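Local coordinates for protein OXA-46 oxacillinase (Pseudomonas aeruginosa, PDB 3IF6) that probably hydrolyses the beta-lactam ring to a substituted beta-amino acid, as a class D serine beta-lactamase that confers antibiotic resistance, at residues C[44-49]-C[229-234]; C[142-147]-C[182-187]; C[206-211]-C[221-226]. All blocks are in the same frame, centred on the assembly; numbering follows the deposited sequence.

Contact 1. Residues C[44-49]-C[229-234]; sequences IVIADE and GPVFFA
I46 and F233 face each other on neighbouring antiparallel strands of the central sheet of the penicillin-recognising fold, where the pairing of 44-48 with 229-234 brings an early and a late part of the chain side by side. Side chains alternate between the two faces of this ladder. On the face carrying I46, D48, V231 and F233, the I46 side chain reaches back over the opposite strand: with chi1 at -64°, CG1 lies beside the backbone N, and CD1 at the end of that branch presses against F233 CB at 3.3 Å, a tight fit. Its other branch, CG2, sits 3.8 Å from V231 CG1, while V231 CG2 lies 3.8 Å from D48 OD1, the carboxylate being paired with R50. Helix 248-259 covers this face through L257.

On the other face the small A47 accommodates the larger F232, CB to CB at 3.9 Å, and V45 stands beside A234, whose side chain is a single methyl. Helix 168-179 packs there. Backbone bonds hold the strands in register, V45 N to A234 O at 2.9 Å and F232 N to A47 O at 2.9 Å among them, and E49 N to P230 O extends the ladder past D48. The extended E49 side chain, whose carboxylate is paired with R180 and R176, turns its plane 73° from the F232 ring and brings OE1 to the ring's edge, 3.4 Å from CE1.

Contact 2. Residues C[142-147]-C[182-187]; sequences KQIDYG and QLPFKV
I144 CG2 is the point on which the apolar packing of this contact converges, since one methyl meets three residues of the 182-187 loop. Its shortest approach is to the rim of the F185 ring, 3.5 Å from CE2 and close to the ring plane, so the aromatic face takes no part in the meeting. P184 CD lies 3.7 Å from the same methyl, the two side chains crossing at about a right angle, and L183 CD2 touches it more loosely at 4.3 Å. The chi1 of 69° accounts for the arrangement: CG1 is lodged between the backbone N and the carbonyl carbon of I144, while CG2 is swung to the side of the backbone N and projects toward the loop. L183 CB also lies at the edge of the F185 ring, in its plane. From outside the two segments, F174 of helix 168-179 and F81 of helix 77-85 also pack on I144.

The contact thus joins the end of helix 134-143 to the turn leading into helix 187-196 within the helical part of the class D fold, and Y146 and G147, two and three residues after I144, begin the Tyr-Gly-Asn signature of this family.

Mixed polar-apolar contact is made by Q143, whose extended chain reaches along the surface until OE1 rests 3.7 Å from P184 CG; Q143 CB lies at 3.8 Å from the same carbon.

The hydrogen bonds lie within the 182-187 loop and to the helix after it. P184 is the centre of an inverse gamma turn, closed by a weak bond from F185 N to L183 O at 2.7 Å, and L183 N is bonded to the side chain of Q190. K186 follows at the N-cap position of helix 187-196.

Contact 3. Residues C[206-211]-C[221-226]; sequences ILRAKT and VGWIEW
The indole of W223 carries R208 CB over the centre of one face, 4.3 Å above the plane, and has E225 CG in plane at its edge. The R208 guanidinium, inclined 39° to the indole, has I206 CG2 over one face, offset toward its rim, and E225 together with W223 NE1 at its edge. R208, extended from CG to NE, thus runs past W223, with CD 3.6 Å from CZ2, to grip the carboxylate side-on. NE meets E225 OE2 at 2.7 Å from well above the carboxylate plane, and NH2 reaches OE1 at 3.2 Å. OE2 takes a second, nearly straight bond (170°) from W223 NE1 on its anti lone pair, at 2.8 Å.

Beneath these groups runs the antiparallel hairpin of strands 206-213 and 217-226. R208 and W223 exchange backbone bonds, and the bare CA of G222 lets the strands close to 4.1 Å between the CA atoms of A209 and G222. On the face of the sheet opposite R208 and W223, L207 CD1 packs on I224 CG1.

K210 and T211 open the Lys-Thr-Gly motif of the serine beta-lactamases; K210 NZ is bonded to T211 O and to S120 OG. R208 NH2 also forms a salt bridge to D195 of the neighbouring subunit. The R208 cation and the W223 NE1 bond would probably favour the anionic form of E225 and fix its rotation, an effect the second carboxylate may partly offset.

Overall arrangement
Contacts 1 and 3 are consecutive pairings in one sheet, in the order 42-48, 229-238, 217-226, 206-213, with centres 9 Å apart. Their middle strands join directly: V231 N lies 2.9 Å from I224 O, and F233 N 2.9 Å from G222 O, both probable hydrogen bonds. Contact 2 belongs to the helical side of the protein, its centre about 20 Å from that of contact 1 and 19 Å from that of contact 3, and it touches neither. Helix 168-179 packs on residues of all three. Contact 3 comes close to the predicted acyl-ester nucleophile: the K210 side chain is about 4 Å from that of S72. Y146 of contact 2 meets F74, near S72 in sequence.

Contact 1. Residues C[44-49]-C[229-234]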
# COMPACT_ATOMS: atom_id res chain seq x y z
N ILE C 44 4.39 25.36 -4.48
CA ILE C 44 3.61 24.10 -4.49
C ILE C 44 2.49 24.07 -5.58
O ILE C 44 1.86 25.09 -5.89
CB ILE C 44 3.08 23.77 -3.07
CG1 ILE C 44 2.60 22.31 -2.97
CG2 ILE C 44 2.00 24.76 -2.64
CD1 ILE C 44 2.39 21.87 -1.55
N VAL C 45 2.33 22.90 -6.20
CA VAL C 45 1.19 22.57 -7.04
C VAL C 45 0.41 21.41 -6.35
O VAL C 45 1.00 20.40 -5.95
CB VAL C 45 1.62 22.19 -8.48
CG1 VAL C 45 0.43 22.15 -9.42
CG2 VAL C 45 2.62 23.21 -9.04
N ILE C 46 -0.91 21.61 -6.20
CA ILE C 46 -1.84 20.67 -5.58
C ILE C 46 -2.97 20.42 -6.57
O ILE C 46 -3.73 21.35 -6.87
CB ILE C 46 -2.45 21.25 -4.28
CG1 ILE C 46 -1.39 21.49 -3.20
CG2 ILE C 46 -3.60 20.37 -3.74
CD1 ILE C 46 -0.85 20.21 -2.55
N ALA C 47 -3.04 19.21 -7.13
CA ALA C 47 -4.20 18.76 -7.92
C ALA C 47 -5.17 17.94 -7.02
O ALA C 47 -4.96 16.74 -6.83
CB ALA C 47 -3.76 17.95 -9.13
N ASP C 48 -6.18 18.60 -6.44
CA ASP C 48 -7.24 17.90 -5.71
C ASP C 48 -8.17 17.19 -6.68
O ASP C 48 -8.93 17.84 -7.39
CB ASP C 48 -8.04 18.86 -4.86
CG ASP C 48 -8.86 18.14 -3.80
OD1 ASP C 48 -9.25 16.97 -4.06
OD2 ASP C 48 -9.11 18.75 -2.71
N GLU C 49 -8.13 15.87 -6.73
CA GLU C 49 -9.03 15.17 -7.64
C GLU C 49 -10.14 14.37 -6.94
O GLU C 49 -10.65 13.40 -7.48
CB GLU C 49 -8.24 14.39 -8.68
CG GLU C 49 -7.42 15.36 -9.50
CD GLU C 49 -6.68 14.75 -10.65
OE1 GLU C 49 -6.73 13.51 -10.80
OE2 GLU C 49 -6.05 15.53 -11.42
N GLY C 229 -10.86 9.91 -4.36
CA GLY C 229 -9.82 10.16 -5.36
C GLY C 229 -8.58 10.74 -4.73
O GLY C 229 -8.50 10.87 -3.51
N PRO C 230 -7.59 11.11 -5.56
CA PRO C 230 -6.28 11.55 -5.07
C PRO C 230 -6.12 13.05 -5.01
O PRO C 230 -6.66 13.78 -5.84
CB PRO C 230 -5.32 10.96 -6.10
CG PRO C 230 -6.15 10.92 -7.41
CD PRO C 230 -7.65 11.09 -7.03
N VAL C 231 -5.39 13.50 -3.99
CA VAL C 231 -4.77 14.83 -3.94
C VAL C 231 -3.27 14.69 -4.35
O VAL C 231 -2.44 14.23 -3.57
CB VAL C 231 -4.96 15.43 -2.55
CG1 VAL C 231 -4.51 16.88 -2.45
CG2 VAL C 231 -6.39 15.35 -2.16
N PHE C 232 -2.93 15.07 -5.58
CA PHE C 232 -1.55 15.18 -6.05
C PHE C 232 -0.86 16.46 -5.55
O PHE C 232 -1.51 17.45 -5.31
CB PHE C 232 -1.51 15.13 -7.57
CG PHE C 232 -2.02 13.86 -8.16
CD1 PHE C 232 -3.34 13.77 -8.63
CD2 PHE C 232 -1.21 12.73 -8.23
CE1 PHE C 232 -3.82 12.60 -9.21
CE2 PHE C 232 -1.72 11.55 -8.80
CZ PHE C 232 -3.02 11.50 -9.28
N PHE C 233 0.47 16.41 -5.37
CA PHE C 233 1.26 17.55 -4.86
C PHE C 233 2.73 17.50 -5.31
O PHE C 233 3.29 16.42 -5.63
CB PHE C 233 1.20 17.70 -3.34
CG PHE C 233 1.83 16.56 -2.59
CD1 PHE C 233 3.17 16.60 -2.25
CD2 PHE C 233 1.08 15.46 -2.22
CE1 PHE C 233 3.76 15.56 -1.57
CE2 PHE C 233 1.66 14.40 -1.53
CZ PHE C 233 2.99 14.45 -1.20
N ALA C 234 3.33 18.68 -5.36
CA ALA C 234 4.68 18.86 -5.85
C ALA C 234 5.13 20.22 -5.35
O ALA C 234 4.76 21.28 -5.88
CB ALA C 234 4.76 18.73 -7.39

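Contact 2. Residues C[142-147]-C[182-187]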
# COMPACT_ATOMS: atom_id res chain seq x y z
N LYS C 142 11.93 9.73 -22.97
CA LYS C 142 11.09 10.33 -24.00
C LYS C 142 9.77 9.57 -24.18
O LYS C 142 8.79 10.11 -24.72
CB LYS C 142 11.86 10.42 -25.34
CG LYS C 142 12.60 11.74 -25.54
CD LYS C 142 13.54 11.69 -26.75
CE LYS C 142 14.58 12.84 -26.71
NZ LYS C 142 15.95 12.37 -27.06
N GLN C 143 9.77 8.30 -23.77
CA GLN C 143 8.56 7.49 -23.68
C GLN C 143 7.63 8.11 -22.62
O GLN C 143 6.41 8.20 -22.82
CB GLN C 143 8.90 6.04 -23.33
CG GLN C 143 9.14 5.11 -24.55
CD GLN C 143 9.57 3.69 -24.15
OE1 GLN C 143 8.96 3.05 -23.29
NE2 GLN C 143 10.62 3.19 -24.79
N ILE C 144 8.23 8.58 -21.53
CA ILE C 144 7.48 9.10 -20.40
C ILE C 144 7.48 10.62 -20.37
O ILE C 144 7.16 11.22 -19.33
CB ILE C 144 7.95 8.54 -19.02
CG1 ILE C 144 9.35 9.04 -18.64
CG2 ILE C 144 7.86 7.01 -18.97
CD1 ILE C 144 9.64 8.99 -17.12
N ASP C 145 7.86 11.22 -21.49
CA ASP C 145 7.81 12.68 -21.67
C ASP C 145 8.13 13.41 -20.35
O ASP C 145 7.36 14.24 -19.90
CB ASP C 145 6.44 13.07 -22.26
CG ASP C 145 6.17 14.57 -22.21
OD1 ASP C 145 7.02 15.35 -22.67
OD2 ASP C 145 5.10 14.97 -21.69
N TYR C 146 9.27 13.08 -19.76
CA TYR C 146 9.69 13.55 -18.43
C TYR C 146 10.67 14.73 -18.48
O TYR C 146 11.86 14.54 -18.75
CB TYR C 146 10.34 12.38 -17.68
CG TYR C 146 10.66 12.63 -16.22
CD1 TYR C 146 9.74 12.29 -15.22
CD2 TYR C 146 11.89 13.18 -15.83
CE1 TYR C 146 10.03 12.51 -13.88
CE2 TYR C 146 12.19 13.40 -14.50
CZ TYR C 146 11.25 13.06 -13.52
OH TYR C 146 11.56 13.28 -12.20
N GLY C 147 10.19 15.94 -18.18
CA GLY C 147 11.01 17.14 -18.31
C GLY C 147 11.57 17.25 -19.72
O GLY C 147 10.85 17.57 -20.65
N GLN C 182 -0.95 4.71 -16.64
CA GLN C 182 -0.92 5.15 -18.05
C GLN C 182 0.47 5.12 -18.67
O GLN C 182 0.60 5.26 -19.87
CB GLN C 182 -1.52 6.56 -18.21
CG GLN C 182 -3.06 6.70 -18.20
CD GLN C 182 -3.47 8.17 -17.85
OE1 GLN C 182 -2.61 9.03 -17.56
NE2 GLN C 182 -4.79 8.44 -17.87
N LEU C 183 1.50 4.91 -17.86
CA LEU C 183 2.89 4.89 -18.35
C LEU C 183 3.19 3.66 -19.23
O LEU C 183 2.52 2.61 -19.10
CB LEU C 183 3.88 5.02 -17.18
CG LEU C 183 3.74 6.28 -16.31
CD1 LEU C 183 4.62 6.13 -15.10
CD2 LEU C 183 4.08 7.58 -17.02
N PRO C 184 4.19 3.78 -20.15
CA PRO C 184 4.44 2.71 -21.14
C PRO C 184 5.26 1.59 -20.51
O PRO C 184 6.37 1.29 -20.97
CB PRO C 184 5.24 3.43 -22.22
CG PRO C 184 6.06 4.47 -21.43
CD PRO C 184 5.16 4.89 -20.28
N PHE C 185 4.72 1.01 -19.44
CA PHE C 185 5.40 -0.01 -18.64
C PHE C 185 4.43 -1.13 -18.30
O PHE C 185 3.21 -0.98 -18.49
CB PHE C 185 6.02 0.59 -17.37
CG PHE C 185 7.20 1.50 -17.65
CD1 PHE C 185 8.45 0.96 -18.02
CD2 PHE C 185 7.07 2.88 -17.54
CE1 PHE C 185 9.54 1.79 -18.27
CE2 PHE C 185 8.15 3.73 -17.79
CZ PHE C 185 9.38 3.20 -18.15
N LYS C 186 4.96 -2.25 -17.84
CA LYS C 186 4.09 -3.30 -17.31
C LYS C 186 3.34 -2.76 -16.10
O LYS C 186 3.96 -2.08 -15.23
CB LYS C 186 4.92 -4.53 -16.92
CG LYS C 186 5.32 -5.41 -18.09
CD LYS C 186 6.28 -6.48 -17.61
CE LYS C 186 7.31 -6.86 -18.68
NZ LYS C 186 6.71 -7.60 -19.85
N VAL C 187 2.03 -3.02 -16.04
CA VAL C 187 1.22 -2.54 -14.91
C VAL C 187 1.77 -3.06 -13.55
O VAL C 187 1.77 -2.32 -12.57
CB VAL C 187 -0.32 -2.76 -15.12
CG1 VAL C 187 -1.12 -2.39 -13.84
CG2 VAL C 187 -0.84 -1.95 -16.32

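Contact 3. Residues C[206-211]-C[221-226]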
# COMPACT_ATOMS: atom_id res chain seq x y z
N ILE C 206 -3.87 6.84 1.98
CA ILE C 206 -2.55 6.30 1.67
C ILE C 206 -1.70 7.40 1.04
O ILE C 206 -1.95 7.83 -0.10
CB ILE C 206 -2.68 5.09 0.72
CG1 ILE C 206 -3.66 4.05 1.33
CG2 ILE C 206 -1.27 4.50 0.39
CD1 ILE C 206 -4.21 3.09 0.30
N LEU C 207 -0.72 7.87 1.80
CA LEU C 207 0.30 8.84 1.33
C LEU C 207 1.41 8.13 0.58
O LEU C 207 2.11 7.29 1.14
CB LEU C 207 0.86 9.67 2.49
CG LEU C 207 1.97 10.70 2.20
CD1 LEU C 207 1.50 11.88 1.30
CD2 LEU C 207 2.52 11.21 3.51
N ARG C 208 1.51 8.41 -0.72
CA ARG C 208 2.58 7.90 -1.56
C ARG C 208 3.40 9.11 -1.97
O ARG C 208 2.89 10.00 -2.65
CB ARG C 208 2.03 7.21 -2.79
CG ARG C 208 1.15 6.04 -2.49
CD ARG C 208 0.67 5.34 -3.75
NE ARG C 208 -0.64 4.71 -3.53
CZ ARG C 208 -0.85 3.41 -3.30
NH1 ARG C 208 0.16 2.54 -3.30
NH2 ARG C 208 -2.10 2.97 -3.08
N ALA C 209 4.68 9.14 -1.56
CA ALA C 209 5.51 10.33 -1.74
C ALA C 209 7.04 10.04 -1.79
O ALA C 209 7.49 8.92 -1.48
CB ALA C 209 5.17 11.35 -0.69
N LYS C 210 7.83 11.04 -2.20
CA LYS C 210 9.28 10.92 -2.34
C LYS C 210 9.92 12.28 -2.23
O LYS C 210 9.59 13.17 -3.02
CB LYS C 210 9.66 10.28 -3.69
CG LYS C 210 11.14 9.96 -3.88
CD LYS C 210 11.57 8.73 -3.06
CE LYS C 210 13.08 8.74 -2.74
NZ LYS C 210 13.52 9.89 -1.90
N THR C 211 10.80 12.45 -1.24
CA THR C 211 11.73 13.59 -1.15
C THR C 211 12.82 13.61 -2.27
O THR C 211 13.15 12.60 -2.90
CB THR C 211 12.45 13.65 0.22
OG1 THR C 211 13.14 12.41 0.45
CG2 THR C 211 11.48 13.93 1.38
N VAL C 221 7.42 15.36 -3.53
CA VAL C 221 6.36 15.07 -4.49
C VAL C 221 5.60 13.76 -4.17
O VAL C 221 6.12 12.92 -3.45
CB VAL C 221 6.88 15.11 -5.95
CG1 VAL C 221 7.76 16.37 -6.17
CG2 VAL C 221 7.61 13.81 -6.37
N GLY C 222 4.37 13.63 -4.70
CA GLY C 222 3.51 12.42 -4.60
C GLY C 222 2.02 12.73 -4.54
O GLY C 222 1.55 13.71 -5.13
N TRP C 223 1.27 11.92 -3.78
CA TRP C 223 -0.20 12.09 -3.56
C TRP C 223 -0.77 11.33 -2.35
O TRP C 223 -0.23 10.30 -1.95
CB TRP C 223 -0.97 11.67 -4.81
CG TRP C 223 -1.00 10.16 -5.13
CD1 TRP C 223 -1.89 9.25 -4.65
CD2 TRP C 223 -0.15 9.44 -6.07
NE1 TRP C 223 -1.66 8.01 -5.21
CE2 TRP C 223 -0.60 8.09 -6.07
CE3 TRP C 223 0.94 9.79 -6.89
CZ2 TRP C 223 0.01 7.08 -6.86
CZ3 TRP C 223 1.54 8.80 -7.68
CH2 TRP C 223 1.07 7.46 -7.67
N ILE C 224 -1.86 11.87 -1.80
CA ILE C 224 -2.75 11.18 -0.83
C ILE C 224 -4.04 10.67 -1.51
O ILE C 224 -4.80 11.44 -2.10
CB ILE C 224 -3.17 12.06 0.36
CG1 ILE C 224 -2.15 13.17 0.64
CG2 ILE C 224 -3.36 11.20 1.62
CD1 ILE C 224 -2.11 14.26 -0.42
N GLU C 225 -4.24 9.35 -1.44
CA GLU C 225 -5.42 8.71 -2.01
C GLU C 225 -6.47 8.66 -0.91
O GLU C 225 -6.20 8.11 0.15
CB GLU C 225 -5.11 7.29 -2.43
CG GLU C 225 -3.89 7.12 -3.28
CD GLU C 225 -3.80 5.73 -3.85
OE1 GLU C 225 -4.64 4.88 -3.42
OE2 GLU C 225 -2.90 5.50 -4.71
N TRP C 226 -7.63 9.26 -1.16
CA TRP C 226 -8.78 9.16 -0.26
C TRP C 226 -9.82 8.32 -0.99
O TRP C 226 -9.61 7.98 -2.17
CB TRP C 226 -9.32 10.55 0.09
CG TRP C 226 -8.41 11.32 0.96
CD1 TRP C 226 -7.35 12.14 0.55
CD2 TRP C 226 -8.41 11.35 2.40
NE1 TRP C 226 -6.72 12.68 1.66
CE2 TRP C 226 -7.34 12.22 2.81
CE3 TRP C 226 -9.19 10.71 3.40
CZ2 TRP C 226 -7.05 12.49 4.18
CZ3 TRP C 226 -8.91 10.98 4.77
CH2 TRP C 226 -7.84 11.87 5.14